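Local atomic coordinates of endo-beta-mannanase (Opitutaceae bacterium TAV5, PDB entry 7BOB), a protein that hydrolyses beta-1,4-linked mannosides as a homotrimeric exo-beta-1,4-mannosidase of glycoside hydrolase family 5, active in the hindgut of a wood-feeding termite. Residues L46-S51 / W317-I322; S440-I445 / H461-Q466; T117-S122 / S164-A169; D65-P68 / E72-A75. One frame throughout, in Å; residues are numbered along the deposited sequence.

From the N terminus, contact 1 opens first, on helix 39-51, and closes 266 residues later in the loop after strand 311-316, tying the helix between the first two barrel strands to the end of the eighth. Two contacts fall within that span. Contact 4 closes a short loop between helices 63-66 and 75-89; contact 3 then joins the loop before helix 124-141 to the junction of helices 162-165 and 168-183. These two follow in series, with nearest atoms about 10 Å apart. Contact 2 comes after all three, in the mixed sheet of the C-terminal part, its centre about 48 Å from that of contact 1.

Contact 1 (L46-S51 / W317-I322); sequences LDLMAS and WCFKDI
Phe-319 sends its ring toward helix 39-51, where Met-49 lies over one face and Leu-48 sits at the rim. Met-49 CG lies over the face, 3.7 Å from the centroid of the Phe-319 ring and 18° off the normal, which meets the geometry of a CH-pi contact. The extended methionine chain bows outward at the sulfur, with Met-49 SD 4.8 Å from the centroid of the Phe-319 ring, a longer Met-aromatic contact, and returns with the methyl Met-49 CE 3.7 Å from Phe-319 CD2. The methionine therefore runs along the ring from its far end, CZ, back toward its root. Leu-48 comes to the ring edge instead: its CB lies in the ring plane, and Leu-48 CG is 3.8 Å from Phe-319 CZ. With Phe-319 CG anti to the backbone N (chi1 -173°), the ring stands out from its loop and reaches the helix although the nearest CA atoms, those of Met-49 and Phe-319, are 8.5 Å apart. In the (beta/alpha)8 barrel of this family, the contact packs the helix between strands 20-23 and 56-62 against the segment following strand 311-316. Phe-319 also touches Ala-22 of strand 20-23, and the Lys-320 amine forms a salt bridge with Asp-45. Replacing Phe-319 by an alanine is likely to leave Met-49 and Leu-48 without their shared surface and open a gap beside the helix. No hydrogen bond crosses between the segments, which implies that dispersion and the weak polarity of C-H and sulfur against the ring carry their direct contact.

Contact 2 (S440-I445 / H461-Q466); sequences SEVERI and HSWVEQ
Trp-463 holds CG anti to its backbone N (chi1 178°), which projects the indole from the helix toward segment 440-445; Ile-445, with CG1 anti to its carbonyl carbon and CD1 extended beyond it, lays its longer branch over one indole face. The evidence is direct: Ile-445 CD1 is 3.5 Å from the centroid of the Trp-463 six-membered ring and 9° off the normal, a CH-pi contact. Ile-445 CG1 follows at 3.5 Å from Trp-463 CH2, nearer the rim. The contact lies in a beta-alpha-beta unit, strand 444-448, helix 454-465 and strand 469-473, within a sheet whose neighbouring strands are mainly parallel; the indole packs between helix and sheet, touching Leu-470 of strand 469-473 as well. At the indole edge the partner is backbone. Val-442 O lies in the ring plane and accepts a weak hydrogen bond from Trp-463 NE1, 3.2 Å long and bent to 133° at the hydrogen. That oxygen also stands 3.2 Å from Trp-463 CZ2, while Glu-443 O approaches the same carbon obliquely at 3.5 Å. Arg-444, its side chain starting away from the helix, has its guanidinium bound to Thr-384 O and to the carboxylate of Glu-425.

Contact 3 (T117-S122 / S164-A169); sequences TQNLFS and SAATPA
An Asx turn at Asn-119 shapes the loop that meets the junction of helices 162-165 and 168-183, in the loops that follow the third and fourth strands of the family 5 (beta/alpha)8 barrel. Asn-119 OD1 accepts from two backbone N-H groups of its own loop: Phe-121 N at 2.8 Å, which closes the Asx turn, and Ser-122 N at 3.0 Å, the pair together making an Asx motif. The two donors reach this oxygen from opposite faces of the amide plane, Phe-121 N from well above it (35° out of plane) and Ser-122 N tilted by 19°. CG lies anti to the backbone N (chi1 180°), a torsion that extends the amide toward the junction, where its other end, ND2, gives a hydrogen bond to Asp-162 O. Together with that bond, the two on OD1 probably restrict the amide's rotation. Asp-162 also accepts from Leu-120 N through OD2, a second tie between the loop and helix 162-165. Across the contact itself no hydrogen bond forms, and two alanine methyls pack against the folded loop. Ala-165 CB lies 3.6 Å from Asn-119 ND2, on the amide's nitrogen side. Phe-121, whose ring stacks edge-to-face on Trp-174 of helix 168-183, offers its root here: Phe-121 CB is 3.9 Å from Ala-166 CB. That same methyl, Ala-166 CB, also touches the amide oxygen that accepts both backbone N-H groups, 3.6 Å from Asn-119 OD1.

Contact 4 (D65-P68 / E72-A75); sequences DFEP and EYDA
Glu-67 and Tyr-73 run side by side and point the same way, with carboxylate and phenol ring planes turned 47° apart. Glu-67 takes CG anti to its backbone N (chi1 -160°) and stays extended, so that its chain follows the ring and Glu-67 OE1 comes obliquely within 3.6 Å of Tyr-73 CE1. The carboxylate has stronger partners: OE2 pairs with Arg-129 and accepts from Gly-71 N, while OE1 accepts from Trp-63 NE1. Tyr-73 also presents its ring edge to Phe-66 O and touches Ala-132 and Thr-136 of helix 124-141. The Phe-66 carbonyl accepts the one hydrogen bond between the segments, from Asp-74 N at 3.0 Å and 157°, and Tyr-73 CA adds a CA-H...O contact to Phe-66 O at 3.2 Å. The loop, after the second strand (56-62) of the (beta/alpha)8 barrel, links helix 63-66 to helix 75-89, for which Asp-74 is the N-cap, its OD1 accepting from Met-77 N. A glycine at Tyr-73 would probably leave the Glu-67 chain without its flanking ring and open a gap against helix 124-141. Chemically, one backbone hydrogen bond closes the loop, while the Glu-67 carboxylate, with its three partners, is probably kept in place beside the ring.

Contact 1 (L46-S51 / W317-I322)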
loop_
_atom_site.group_PDB
_atom_site.type_symbol
_atom_site.label_atom_id
_atom_site.label_comp_id
_atom_site.label_asym_id
_atom_site.label_seq_id
_atom_site.Cartn_x
_atom_site.Cartn_y
_atom_site.Cartn_z
ATOM N N LEU A 46 0.040 -23.299 -41.143
ATOM C CA LEU A 46 -1.361 -23.690 -41.188
ATOM C C LEU A 46 -1.500 -25.129 -41.675
ATOM O O LEU A 46 -2.297 -25.898 -41.124
ATOM C CB LEU A 46 -2.153 -22.732 -42.069
ATOM C CG LEU A 46 -2.210 -21.269 -41.647
ATOM C CD1 LEU A 46 -2.965 -20.516 -42.723
ATOM C CD2 LEU A 46 -2.939 -21.132 -40.348
ATOM N N ASP A 47 -0.699 -25.522 -42.675
ATOM C CA ASP A 47 -0.669 -26.923 -43.105
ATOM C C ASP A 47 -0.318 -27.837 -41.940
ATOM O O ASP A 47 -0.956 -28.872 -41.726
ATOM C CB ASP A 47 0.345 -27.126 -44.231
ATOM C CG ASP A 47 -0.158 -26.646 -45.581
ATOM O OD1 ASP A 47 -1.383 -26.470 -45.753
ATOM O OD2 ASP A 47 0.693 -26.434 -46.471
ATOM N N LEU A 48 0.698 -27.459 -41.157
ATOM C CA LEU A 48 1.084 -28.303 -40.032
ATOM C C LEU A 48 -0.060 -28.429 -39.034
ATOM O O LEU A 48 -0.315 -29.518 -38.503
ATOM C CB LEU A 48 2.343 -27.754 -39.371
ATOM C CG LEU A 48 2.866 -28.695 -38.285
ATOM C CD1 LEU A 48 3.002 -30.143 -38.796
ATOM C CD2 LEU A 48 4.185 -28.154 -37.732
ATOM N N MET A 49 -0.785 -27.335 -38.793
ATOM C CA MET A 49 -1.924 -27.398 -37.880
ATOM C C MET A 49 -2.971 -28.367 -38.405
ATOM O O MET A 49 -3.403 -29.274 -37.689
ATOM C CB MET A 49 -2.543 -26.010 -37.687
ATOM C CG MET A 49 -1.634 -24.958 -37.021
ATOM S SD MET A 49 -2.465 -23.370 -37.109
ATOM C CE MET A 49 -1.311 -22.293 -36.231
ATOM N N ALA A 50 -3.377 -28.196 -39.670
ATOM C CA ALA A 50 -4.384 -29.078 -40.252
ATOM C C ALA A 50 -3.960 -30.534 -40.151
ATOM O O ALA A 50 -4.766 -31.393 -39.777
ATOM C CB ALA A 50 -4.653 -28.683 -41.701
ATOM N N SER A 51 -2.683 -30.821 -40.417
ATOM C CA SER A 51 -2.199 -32.198 -40.359
ATOM C C SER A 51 -2.234 -32.792 -38.952
ATOM O O SER A 51 -2.249 -34.018 -38.818
ATOM C CB SER A 51 -0.778 -32.277 -40.919
ATOM O OG SER A 51 0.188 -31.942 -39.931
ATOM N N TRP A 317 -1.219 -22.529 -26.078
ATOM C CA TRP A 317 -0.319 -21.381 -26.207
ATOM C C TRP A 317 1.125 -21.865 -26.147
ATOM O O TRP A 317 1.544 -22.408 -25.128
ATOM C CB TRP A 317 -0.532 -20.323 -25.100
ATOM C CG TRP A 317 0.254 -19.108 -25.494
ATOM C CD1 TRP A 317 1.617 -18.951 -25.434
ATOM C CD2 TRP A 317 -0.258 -17.938 -26.140
ATOM N NE1 TRP A 317 1.978 -17.736 -25.990
ATOM C CE2 TRP A 317 0.848 -17.095 -26.427
ATOM C CE3 TRP A 317 -1.543 -17.503 -26.477
ATOM C CZ2 TRP A 317 0.704 -15.859 -27.058
ATOM C CZ3 TRP A 317 -1.685 -16.261 -27.117
ATOM C CH2 TRP A 317 -0.568 -15.465 -27.398
ATOM N N CYS A 318 1.903 -21.635 -27.203
ATOM C CA CYS A 318 1.443 -21.166 -28.508
ATOM C C CYS A 318 2.037 -22.149 -29.552
ATOM O O CYS A 318 2.735 -23.111 -29.184
ATOM C CB CYS A 318 1.884 -19.714 -28.753
ATOM S SG CYS A 318 3.683 -19.560 -28.781
ATOM N N PHE A 319 1.772 -21.934 -30.843
ATOM C CA PHE A 319 2.015 -23.010 -31.801
ATOM C C PHE A 319 3.502 -23.305 -31.956
ATOM O O PHE A 319 3.917 -24.467 -31.898
ATOM C CB PHE A 319 1.396 -22.682 -33.154
ATOM C CG PHE A 319 1.458 -23.834 -34.138
ATOM C CD1 PHE A 319 0.977 -25.098 -33.785
ATOM C CD2 PHE A 319 2.019 -23.666 -35.391
ATOM C CE1 PHE A 319 1.043 -26.176 -34.686
ATOM C CE2 PHE A 319 2.087 -24.720 -36.309
ATOM C CZ PHE A 319 1.597 -25.987 -35.953
ATOM N N LYS A 320 4.318 -22.270 -32.159
ATOM C CA LYS A 320 5.734 -22.400 -32.482
ATOM C C LYS A 320 6.589 -21.793 -31.381
ATOM O O LYS A 320 6.157 -20.871 -30.680
ATOM C CB LYS A 320 6.087 -21.676 -33.793
ATOM C CG LYS A 320 5.508 -22.321 -35.067
ATOM C CD LYS A 320 6.150 -23.667 -35.348
ATOM C CE LYS A 320 7.400 -23.533 -36.203
ATOM N NZ LYS A 320 7.074 -23.472 -37.651
ATOM N N ASP A 321 7.816 -22.295 -31.253
ATOM C CA ASP A 321 8.845 -21.508 -30.591
ATOM C C ASP A 321 9.082 -20.231 -31.404
ATOM O O ASP A 321 8.931 -20.215 -32.634
ATOM C CB ASP A 321 10.147 -22.304 -30.449
ATOM C CG ASP A 321 10.025 -23.499 -29.482
ATOM O OD1 ASP A 321 9.174 -23.481 -28.564
ATOM O OD2 ASP A 321 10.787 -24.475 -29.665
ATOM N N ILE A 322 9.428 -19.149 -30.717
ATOM C CA ILE A 322 9.568 -17.844 -31.364
ATOM C C ILE A 322 10.949 -17.296 -31.028
ATOM O O ILE A 322 11.121 -16.670 -29.975
ATOM C CB ILE A 322 8.456 -16.891 -30.907
ATOM C CG1 ILE A 322 7.084 -17.478 -31.257
ATOM C CG2 ILE A 322 8.664 -15.458 -31.474
ATOM C CD1 ILE A 322 5.938 -16.754 -30.603
#

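Contact 2 (S440-I445 / H461-Q466)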
loop_
_atom_site.group_PDB
_atom_site.type_symbol
_atom_site.label_atom_id
_atom_site.label_comp_id
_atom_site.label_asym_id
_atom_site.label_seq_id
_atom_site.Cartn_x
_atom_site.Cartn_y
_atom_site.Cartn_z
ATOM N N SER A 440 -32.156 -31.998 -3.807
ATOM C CA SER A 440 -31.970 -33.214 -4.600
ATOM C C SER A 440 -30.905 -33.021 -5.682
ATOM O O SER A 440 -30.236 -33.991 -6.069
ATOM C CB SER A 440 -33.300 -33.664 -5.214
ATOM O OG SER A 440 -34.095 -32.571 -5.651
ATOM N N GLU A 441 -30.728 -31.789 -6.171
ATOM C CA GLU A 441 -29.659 -31.457 -7.115
ATOM C C GLU A 441 -28.352 -31.109 -6.397
ATOM O O GLU A 441 -27.317 -31.752 -6.618
ATOM C CB GLU A 441 -30.087 -30.289 -8.017
ATOM C CG GLU A 441 -31.557 -30.293 -8.398
ATOM C CD GLU A 441 -31.926 -31.481 -9.278
ATOM O OE1 GLU A 441 -31.157 -31.790 -10.224
ATOM O OE2 GLU A 441 -32.979 -32.116 -9.015
ATOM N N VAL A 442 -28.379 -30.079 -5.552
ATOM C CA VAL A 442 -27.209 -29.663 -4.782
ATOM C C VAL A 442 -27.487 -30.045 -3.328
ATOM O O VAL A 442 -28.282 -29.398 -2.629
ATOM C CB VAL A 442 -26.917 -28.167 -4.960
ATOM C CG1 VAL A 442 -25.895 -27.683 -3.953
ATOM C CG2 VAL A 442 -26.417 -27.881 -6.394
ATOM N N GLU A 443 -26.861 -31.124 -2.863
ATOM C CA GLU A 443 -27.200 -31.644 -1.549
ATOM C C GLU A 443 -26.278 -31.153 -0.435
ATOM O O GLU A 443 -26.705 -31.093 0.722
ATOM C CB GLU A 443 -27.199 -33.174 -1.570
ATOM C CG GLU A 443 -28.040 -33.789 -0.436
ATOM C CD GLU A 443 -27.573 -35.180 -0.028
ATOM O OE1 GLU A 443 -27.174 -35.355 1.153
ATOM O OE2 GLU A 443 -27.614 -36.097 -0.890
ATOM N N ARG A 444 -25.030 -30.807 -0.747
ATOM C CA ARG A 444 -24.058 -30.387 0.251
ATOM C C ARG A 444 -23.364 -29.117 -0.218
ATOM O O ARG A 444 -22.898 -29.037 -1.368
ATOM C CB ARG A 444 -23.050 -31.503 0.520
ATOM C CG ARG A 444 -23.721 -32.877 0.606
ATOM C CD ARG A 444 -22.918 -33.856 1.414
ATOM N NE ARG A 444 -21.799 -34.394 0.652
ATOM C CZ ARG A 444 -20.800 -35.079 1.196
ATOM N NH1 ARG A 444 -20.785 -35.304 2.503
ATOM N NH2 ARG A 444 -19.813 -35.535 0.442
ATOM N N ILE A 445 -23.317 -28.122 0.673
ATOM C CA ILE A 445 -22.788 -26.797 0.377
ATOM C C ILE A 445 -21.758 -26.442 1.437
ATOM O O ILE A 445 -22.039 -26.544 2.639
ATOM C CB ILE A 445 -23.893 -25.723 0.330
ATOM C CG1 ILE A 445 -24.738 -25.875 -0.947
ATOM C CG2 ILE A 445 -23.266 -24.337 0.383
ATOM C CD1 ILE A 445 -25.903 -24.905 -1.033
ATOM N N HIS A 461 -31.228 -20.791 4.741
ATOM C CA HIS A 461 -32.101 -21.402 5.742
ATOM C C HIS A 461 -33.143 -22.300 5.076
ATOM O O HIS A 461 -33.257 -23.492 5.388
ATOM C CB HIS A 461 -32.767 -20.300 6.579
ATOM C CG HIS A 461 -33.750 -20.801 7.590
ATOM N ND1 HIS A 461 -33.398 -21.097 8.891
ATOM C CD2 HIS A 461 -35.077 -21.056 7.492
ATOM C CE1 HIS A 461 -34.463 -21.517 9.548
ATOM N NE2 HIS A 461 -35.496 -21.501 8.723
ATOM N N SER A 462 -33.882 -21.742 4.119
ATOM C CA SER A 462 -34.919 -22.495 3.428
ATOM C C SER A 462 -34.340 -23.703 2.687
ATOM O O SER A 462 -34.936 -24.787 2.692
ATOM C CB SER A 462 -35.663 -21.560 2.476
ATOM O OG SER A 462 -36.201 -22.292 1.401
ATOM N N TRP A 463 -33.182 -23.535 2.044
ATOM C CA TRP A 463 -32.483 -24.676 1.457
ATOM C C TRP A 463 -32.162 -25.742 2.507
ATOM O O TRP A 463 -32.380 -26.942 2.276
ATOM C CB TRP A 463 -31.203 -24.205 0.762
ATOM C CG TRP A 463 -30.407 -25.335 0.167
ATOM C CD1 TRP A 463 -30.652 -25.965 -1.009
ATOM C CD2 TRP A 463 -29.237 -25.964 0.720
ATOM N NE1 TRP A 463 -29.719 -26.949 -1.231
ATOM C CE2 TRP A 463 -28.836 -26.969 -0.188
ATOM C CE3 TRP A 463 -28.482 -25.762 1.884
ATOM C CZ2 TRP A 463 -27.721 -27.782 0.030
ATOM C CZ3 TRP A 463 -27.372 -26.576 2.107
ATOM C CH2 TRP A 463 -27.003 -27.575 1.182
ATOM N N VAL A 464 -31.636 -25.335 3.666
ATOM C CA VAL A 464 -31.318 -26.312 4.709
ATOM C C VAL A 464 -32.590 -26.977 5.217
ATOM O O VAL A 464 -32.596 -28.167 5.549
ATOM C CB VAL A 464 -30.525 -25.655 5.860
ATOM C CG1 VAL A 464 -30.388 -26.623 7.037
ATOM C CG2 VAL A 464 -29.136 -25.169 5.401
ATOM N N GLU A 465 -33.683 -26.218 5.283
ATOM C CA GLU A 465 -34.936 -26.754 5.796
ATOM C C GLU A 465 -35.455 -27.909 4.945
ATOM O O GLU A 465 -36.042 -28.857 5.476
ATOM C CB GLU A 465 -35.987 -25.653 5.880
ATOM C CG GLU A 465 -36.370 -25.324 7.299
ATOM C CD GLU A 465 -37.524 -24.346 7.370
ATOM O OE1 GLU A 465 -38.021 -24.117 8.500
ATOM O OE2 GLU A 465 -37.928 -23.820 6.292
ATOM N N GLN A 466 -35.257 -27.844 3.626
ATOM C CA GLN A 466 -35.653 -28.920 2.732
ATOM C C GLN A 466 -34.618 -30.032 2.649
ATOM O O GLN A 466 -34.769 -30.925 1.813
ATOM C CB GLN A 466 -35.927 -28.393 1.315
ATOM C CG GLN A 466 -36.687 -27.088 1.229
ATOM C CD GLN A 466 -36.585 -26.452 -0.170
ATOM O OE1 GLN A 466 -36.367 -27.149 -1.169
ATOM N NE2 GLN A 466 -36.720 -25.121 -0.239
#

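Contact 3 (T117-S122 / S164-A169)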
loop_
_atom_site.group_PDB
_atom_site.type_symbol
_atom_site.label_atom_id
_atom_site.label_comp_id
_atom_site.label_asym_id
_atom_site.label_seq_id
_atom_site.Cartn_x
_atom_site.Cartn_y
_atom_site.Cartn_z
ATOM N N THR A 117 -2.015 8.760 -21.380
ATOM C CA THR A 117 -3.069 9.433 -20.625
ATOM C C THR A 117 -4.468 9.015 -21.060
ATOM O O THR A 117 -5.435 9.336 -20.366
ATOM C CB THR A 117 -2.947 10.962 -20.750
ATOM O OG1 THR A 117 -3.465 11.384 -22.018
ATOM C CG2 THR A 117 -1.494 11.419 -20.618
ATOM N N GLN A 118 -4.610 8.318 -22.188
ATOM C CA GLN A 118 -5.917 7.963 -22.720
ATOM C C GLN A 118 -6.219 6.521 -22.351
ATOM O O GLN A 118 -5.651 5.587 -22.931
ATOM C CB GLN A 118 -5.963 8.144 -24.226
ATOM C CG GLN A 118 -5.958 9.588 -24.705
ATOM C CD GLN A 118 -5.850 9.592 -26.190
ATOM O OE1 GLN A 118 -4.746 9.616 -26.728
ATOM N NE2 GLN A 118 -6.990 9.447 -26.867
ATOM N N ASN A 119 -7.123 6.361 -21.396
ATOM C CA ASN A 119 -7.543 5.068 -20.900
ATOM C C ASN A 119 -8.393 4.361 -21.944
ATOM O O ASN A 119 -9.408 4.908 -22.388
ATOM C CB ASN A 119 -8.332 5.258 -19.610
ATOM C CG ASN A 119 -8.818 3.935 -19.025
ATOM O OD1 ASN A 119 -9.802 3.364 -19.493
ATOM N ND2 ASN A 119 -8.124 3.449 -17.995
ATOM N N LEU A 120 -7.995 3.133 -22.305
ATOM C CA LEU A 120 -8.663 2.406 -23.385
ATOM C C LEU A 120 -10.175 2.360 -23.190
ATOM O O LEU A 120 -10.936 2.443 -24.160
ATOM C CB LEU A 120 -8.105 0.977 -23.501
ATOM C CG LEU A 120 -8.782 0.097 -24.573
ATOM C CD1 LEU A 120 -8.225 0.399 -25.956
ATOM C CD2 LEU A 120 -8.707 -1.417 -24.278
ATOM N N PHE A 121 -10.632 2.253 -21.943
ATOM C CA PHE A 121 -12.042 1.999 -21.678
ATOM C C PHE A 121 -12.875 3.262 -21.490
ATOM O O PHE A 121 -14.076 3.252 -21.787
ATOM C CB PHE A 121 -12.188 1.128 -20.421
ATOM C CG PHE A 121 -11.479 -0.200 -20.506
ATOM C CD1 PHE A 121 -11.794 -1.110 -21.512
ATOM C CD2 PHE A 121 -10.506 -0.542 -19.571
ATOM C CE1 PHE A 121 -11.151 -2.347 -21.585
ATOM C CE2 PHE A 121 -9.864 -1.777 -19.628
ATOM C CZ PHE A 121 -10.186 -2.685 -20.642
ATOM N N SER A 122 -12.287 4.336 -20.967
ATOM C CA SER A 122 -13.056 5.496 -20.538
ATOM C C SER A 122 -12.835 6.734 -21.382
ATOM O O SER A 122 -13.705 7.611 -21.400
ATOM C CB SER A 122 -12.696 5.853 -19.097
ATOM O OG SER A 122 -11.299 6.047 -19.042
ATOM N N SER A 164 -7.487 -0.891 -13.861
ATOM C CA SER A 164 -7.402 -0.277 -12.532
ATOM C C SER A 164 -7.908 1.154 -12.547
ATOM O O SER A 164 -8.467 1.624 -11.557
ATOM C CB SER A 164 -5.957 -0.263 -12.007
ATOM O OG SER A 164 -5.274 -1.482 -12.242
ATOM N N ALA A 165 -7.722 1.851 -13.655
ATOM C CA ALA A 165 -8.049 3.265 -13.723
ATOM C C ALA A 165 -9.470 3.529 -14.197
ATOM O O ALA A 165 -9.988 4.626 -13.976
ATOM C CB ALA A 165 -7.050 3.974 -14.640
ATOM N N ALA A 166 -10.116 2.570 -14.842
ATOM C CA ALA A 166 -11.496 2.741 -15.260
ATOM C C ALA A 166 -12.411 2.063 -14.257
ATOM O O ALA A 166 -12.082 0.999 -13.732
ATOM C CB ALA A 166 -11.726 2.150 -16.643
ATOM N N THR A 167 -13.566 2.672 -14.004
ATOM C CA THR A 167 -14.531 2.039 -13.124
ATOM C C THR A 167 -15.114 0.790 -13.788
ATOM O O THR A 167 -15.132 0.681 -15.020
ATOM C CB THR A 167 -15.662 2.998 -12.785
ATOM O OG1 THR A 167 -16.391 3.285 -13.988
ATOM C CG2 THR A 167 -15.116 4.314 -12.149
ATOM N N PRO A 168 -15.581 -0.178 -12.985
ATOM C CA PRO A 168 -16.360 -1.289 -13.552
ATOM C C PRO A 168 -17.498 -0.829 -14.459
ATOM O O PRO A 168 -17.737 -1.446 -15.502
ATOM C CB PRO A 168 -16.882 -2.017 -12.305
ATOM C CG PRO A 168 -15.875 -1.716 -11.227
ATOM C CD PRO A 168 -15.393 -0.302 -11.525
ATOM N N ALA A 169 -18.219 0.230 -14.081
ATOM C CA ALA A 169 -19.274 0.752 -14.943
ATOM C C ALA A 169 -18.727 1.140 -16.317
ATOM O O ALA A 169 -19.382 0.906 -17.346
ATOM C CB ALA A 169 -19.951 1.956 -14.277
#

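Contact 4 (D65-P68 / E72-A75)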
loop_
_atom_site.group_PDB
_atom_site.type_symbol
_atom_site.label_atom_id
_atom_site.label_comp_id
_atom_site.label_asym_id
_atom_site.label_seq_id
_atom_site.Cartn_x
_atom_site.Cartn_y
_atom_site.Cartn_z
ATOM N N ASP A 65 -0.869 -2.015 -36.155
ATOM C CA ASP A 65 -0.570 -2.399 -37.529
ATOM C C ASP A 65 -1.677 -1.950 -38.466
ATOM O O ASP A 65 -1.412 -1.515 -39.594
ATOM C CB ASP A 65 -0.386 -3.919 -37.626
ATOM C CG ASP A 65 0.860 -4.422 -36.912
ATOM O OD1 ASP A 65 1.928 -3.785 -36.998
ATOM O OD2 ASP A 65 0.776 -5.492 -36.285
ATOM N N PHE A 66 -2.926 -2.034 -38.011
ATOM C CA PHE A 66 -4.072 -1.872 -38.899
ATOM C C PHE A 66 -4.617 -0.445 -38.924
ATOM O O PHE A 66 -5.294 -0.076 -39.890
ATOM C CB PHE A 66 -5.196 -2.841 -38.503
ATOM C CG PHE A 66 -4.977 -4.268 -38.963
ATOM C CD1 PHE A 66 -4.118 -5.118 -38.266
ATOM C CD2 PHE A 66 -5.634 -4.765 -40.102
ATOM C CE1 PHE A 66 -3.912 -6.444 -38.684
ATOM C CE2 PHE A 66 -5.430 -6.089 -40.527
ATOM C CZ PHE A 66 -4.566 -6.928 -39.826
ATOM N N GLU A 67 -4.349 0.365 -37.902
ATOM C CA GLU A 67 -4.756 1.771 -37.885
ATOM C C GLU A 67 -3.585 2.633 -37.436
ATOM O O GLU A 67 -3.588 3.178 -36.326
ATOM C CB GLU A 67 -5.968 1.989 -36.979
ATOM C CG GLU A 67 -6.706 3.274 -37.301
ATOM C CD GLU A 67 -7.878 3.524 -36.391
ATOM O OE1 GLU A 67 -8.328 2.578 -35.717
ATOM O OE2 GLU A 67 -8.346 4.677 -36.343
ATOM N N PRO A 68 -2.556 2.770 -38.280
ATOM C CA PRO A 68 -1.372 3.545 -37.878
ATOM C C PRO A 68 -1.649 5.022 -37.663
ATOM O O PRO A 68 -0.876 5.678 -36.953
ATOM C CB PRO A 68 -0.395 3.328 -39.040
ATOM C CG PRO A 68 -1.266 2.930 -40.192
ATOM C CD PRO A 68 -2.383 2.141 -39.598
ATOM N N GLU A 72 -7.315 6.051 -40.522
ATOM C CA GLU A 72 -6.648 5.603 -41.739
ATOM C C GLU A 72 -6.229 4.153 -41.542
ATOM O O GLU A 72 -5.284 3.873 -40.798
ATOM C CB GLU A 72 -5.431 6.472 -42.034
ATOM C CG GLU A 72 -5.732 7.948 -42.127
ATOM C CD GLU A 72 -4.552 8.718 -42.660
ATOM O OE1 GLU A 72 -3.939 8.237 -43.640
ATOM O OE2 GLU A 72 -4.226 9.781 -42.091
ATOM N N TYR A 73 -6.923 3.238 -42.197
ATOM C CA TYR A 73 -6.642 1.821 -42.042
ATOM C C TYR A 73 -5.684 1.354 -43.128
ATOM O O TYR A 73 -5.856 1.683 -44.304
ATOM C CB TYR A 73 -7.946 1.018 -42.079
ATOM C CG TYR A 73 -8.963 1.507 -41.071
ATOM C CD1 TYR A 73 -8.880 1.134 -39.734
ATOM C CD2 TYR A 73 -9.993 2.355 -41.447
ATOM C CE1 TYR A 73 -9.806 1.594 -38.802
ATOM C CE2 TYR A 73 -10.917 2.822 -40.528
ATOM C CZ TYR A 73 -10.821 2.436 -39.209
ATOM O OH TYR A 73 -11.741 2.891 -38.293
ATOM N N ASP A 74 -4.667 0.585 -42.729
ATOM C CA ASP A 74 -3.620 0.176 -43.664
ATOM C C ASP A 74 -4.160 -0.869 -44.634
ATOM O O ASP A 74 -4.527 -1.984 -44.234
ATOM C CB ASP A 74 -2.402 -0.357 -42.910
ATOM C CG ASP A 74 -1.182 -0.534 -43.804
ATOM O OD1 ASP A 74 -1.311 -1.207 -44.837
ATOM O OD2 ASP A 74 -0.085 -0.030 -43.477
ATOM N N ALA A 75 -4.179 -0.516 -45.925
ATOM C CA ALA A 75 -4.728 -1.426 -46.926
ATOM C C ALA A 75 -3.861 -2.668 -47.100
ATOM O O ALA A 75 -4.387 -3.742 -47.401
ATOM C CB ALA A 75 -4.908 -0.699 -48.262
#